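Hypothetical protein (Mus musculus, PDB 1VKB) is an AIG2-like member of the gamma-glutamyl cyclotransferase family and probably releases 5-oxoproline from gamma-glutamyl amines. Local coordinates at residues A[93-96]-A[97-100]. Numbering follows the deposited sequence.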
ATOM      1  N   PHE A  93      -5.158  -8.085   7.947  1.00 15.05           N
ATOM      2  CA  PHE A  93      -5.231  -6.633   8.307  1.00 16.48           C
ATOM      3  C   PHE A  93      -6.002  -5.816   7.241  1.00 17.15           C
ATOM      4  O   PHE A  93      -6.837  -4.956   7.549  1.00 17.56           O
ATOM      5  CB  PHE A  93      -3.826  -6.080   8.470  1.00 15.93           C
ATOM      6  CG  PHE A  93      -3.819  -4.640   8.931  1.00 15.64           C
ATOM      7  CD1 PHE A  93      -4.079  -4.333  10.283  1.00 18.60           C
ATOM      8  CD2 PHE A  93      -3.665  -3.612   8.027  1.00 18.70           C
ATOM      9  CE1 PHE A  93      -4.136  -3.033  10.696  1.00 21.16           C
ATOM     10  CE2 PHE A  93      -3.715  -2.281   8.442  1.00 22.59           C
ATOM     11  CZ  PHE A  93      -3.965  -2.003   9.786  1.00 18.51           C
ATOM     12  N   GLU A  94      -5.694  -6.086   5.974  1.00 16.03           N
ATOM     13  CA  GLU A  94      -6.333  -5.454   4.847  1.00 19.43           C
ATOM     14  C   GLU A  94      -7.666  -6.065   4.423  1.00 21.15           C
ATOM     15  O   GLU A  94      -8.259  -5.626   3.435  1.00 23.78           O
ATOM     16  CB  GLU A  94      -5.373  -5.443   3.653  1.00 16.21           C
ATOM     17  CG  GLU A  94      -4.109  -4.624   3.885  1.00 17.55           C
ATOM     18  CD  GLU A  94      -4.388  -3.097   3.965  1.00 24.75           C
ATOM     19  OE1 GLU A  94      -5.059  -2.625   4.901  1.00 32.44           O
ATOM     20  OE2 GLU A  94      -4.004  -2.420   3.042  1.00 32.31           O
ATOM     21  N   ASP A  95      -8.154  -7.009   5.205  1.00 20.51           N
ATOM     22  CA  ASP A  95      -9.436  -7.698   4.961  1.00 21.34           C
ATOM     23  C   ASP A  95      -9.568  -8.204   3.510  1.00 22.24           C
ATOM     24  O   ASP A  95     -10.604  -7.973   2.832  1.00 22.83           O
ATOM     25  CB  ASP A  95     -10.600  -6.830   5.357  0.65 22.25           C
ATOM     26  CG  ASP A  95     -11.864  -7.615   5.506  0.65 23.77           C
ATOM     27  OD1 ASP A  95     -11.807  -8.881   5.555  0.65 28.84           O
ATOM     28  OD2 ASP A  95     -12.964  -7.049   5.546  0.65 32.37           O
ATOM     29  N   CYS A  96      -8.529  -8.912   3.055  1.00 18.52           N
ATOM     30  CA  CYS A  96      -8.516  -9.540   1.723  1.00 16.44           C
ATOM     31  C   CYS A  96      -9.431 -10.752   1.753  1.00 19.41           C
ATOM     32  O   CYS A  96      -9.495 -11.453   2.772  1.00 16.38           O
ATOM     33  CB  CYS A  96      -7.121  -9.996   1.350  1.00 17.05           C
ATOM     34  SG  CYS A  96      -6.004  -8.650   1.153  1.00 20.60           S
ATOM     35  N   PRO A  97     -10.130 -11.070   0.675  1.00 17.25           N
ATOM     36  CA  PRO A  97     -10.104 -10.391  -0.608  1.00 16.92           C
ATOM     37  C   PRO A  97     -11.261  -9.403  -0.779  1.00 16.03           C
ATOM     38  O   PRO A  97     -11.497  -8.918  -1.894  1.00 19.74           O
ATOM     39  CB  PRO A  97     -10.261 -11.566  -1.566  1.00 20.17           C
ATOM     40  CG  PRO A  97     -11.184 -12.465  -0.854  1.00 21.35           C
ATOM     41  CD  PRO A  97     -10.941 -12.305   0.629  1.00 20.42           C
ATOM     42  N   SER A  98     -12.013  -9.098   0.281  1.00 16.41           N
ATOM     43  CA  SER A  98     -13.159  -8.226   0.083  1.00 18.56           C
ATOM     44  C   SER A  98     -12.798  -6.756  -0.066  1.00 18.24           C
ATOM     45  O   SER A  98     -13.302  -6.119  -0.945  1.00 18.52           O
ATOM     46  CB  SER A  98     -14.272  -8.436   1.104  0.65 22.32           C
ATOM     47  OG  SER A  98     -13.831  -8.217   2.404  0.65 27.53           O
ATOM     48  N   MET A  99     -11.938  -6.249   0.803  1.00 17.03           N
ATOM     49  CA  MET A  99     -11.659  -4.812   0.884  1.00 20.20           C
ATOM     50  C   MET A  99     -10.511  -4.468  -0.077  1.00 19.65           C
ATOM     51  O   MET A  99     -10.585  -3.473  -0.832  1.00 18.43           O
ATOM     52  CB  MET A  99     -11.250  -4.507   2.354  0.65 21.65           C
ATOM     53  CG  MET A  99     -10.711  -3.111   2.752  0.65 29.39           C
ATOM     54  SD  MET A  99     -10.097  -2.924   4.495  0.65 26.26           S
ATOM     55  CE  MET A  99     -10.100  -1.150   4.730  0.65 24.41           C
ATOM     56  N   TYR A 100      -9.456  -5.287  -0.012  1.00 15.92           N
ATOM     57  CA  TYR A 100      -8.357  -5.251  -0.940  1.00 15.20           C
ATOM     58  C   TYR A 100      -8.133  -6.645  -1.485  1.00 13.42           C
ATOM     59  O   TYR A 100      -8.652  -7.614  -0.950  1.00 14.66           O
ATOM     60  CB  TYR A 100      -7.081  -4.805  -0.223  1.00 15.17           C
ATOM     61  CG  TYR A 100      -7.014  -3.357   0.242  1.00 11.69           C
ATOM     62  CD1 TYR A 100      -7.440  -3.009   1.494  1.00 17.73           C
ATOM     63  CD2 TYR A 100      -6.469  -2.381  -0.545  1.00 16.02           C
ATOM     64  CE1 TYR A 100      -7.341  -1.728   1.955  1.00 19.25           C
ATOM     65  CE2 TYR A 100      -6.382  -1.085  -0.096  1.00 16.57           C
ATOM     66  CZ  TYR A 100      -6.822  -0.767   1.167  1.00 17.59           C
ATOM     67  OH  TYR A 100      -6.738   0.504   1.722  1.00 16.36           O
TER
HETATM   68  O   HOH W   1      -5.234   0.062   4.052  1.00 18.02           O
HETATM   69  O   HOH W   2     -12.534 -10.217   3.068  1.00 32.17           O
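Bent at its second torsion (chi2 -69°), the side chain of E94 lays its carboxylate on one face of the ring of Y100, a residue whose CG stands anti to its carbonyl carbon (chi1 -69°). The two meet in the turn after helix 84-93, which a Schellman motif ends with D95, at positive phi, as C-prime residue; a cis peptide bond before P97 then bends the chain back toward strand 101-109. Carboxylate and ring are stacked, their planes 22° apart, with E94 OE2 3.6 Å from Y100 CE1 and displaced toward the rim. The backbone oxygen of E94 lies in the ring plane instead, at the edge, 3.4 Å from Y100 CD1. A water bridges E94 OE1 and Y100 OH, and the hydroxyl is also bonded to P63 O, while W64 stacks on the ring. Replacing Y100 by an alanine would probably leave the E94 carboxylate without its flat support and the water without its hydroxyl partner. Farther round the turn, in the one conformer given, and so with some doubt, M99 SD comes to 3.4 Å from E94 O. The turn is closed by a nearly straight hydrogen bond, M99 N to D95 O, 3.0 Å long.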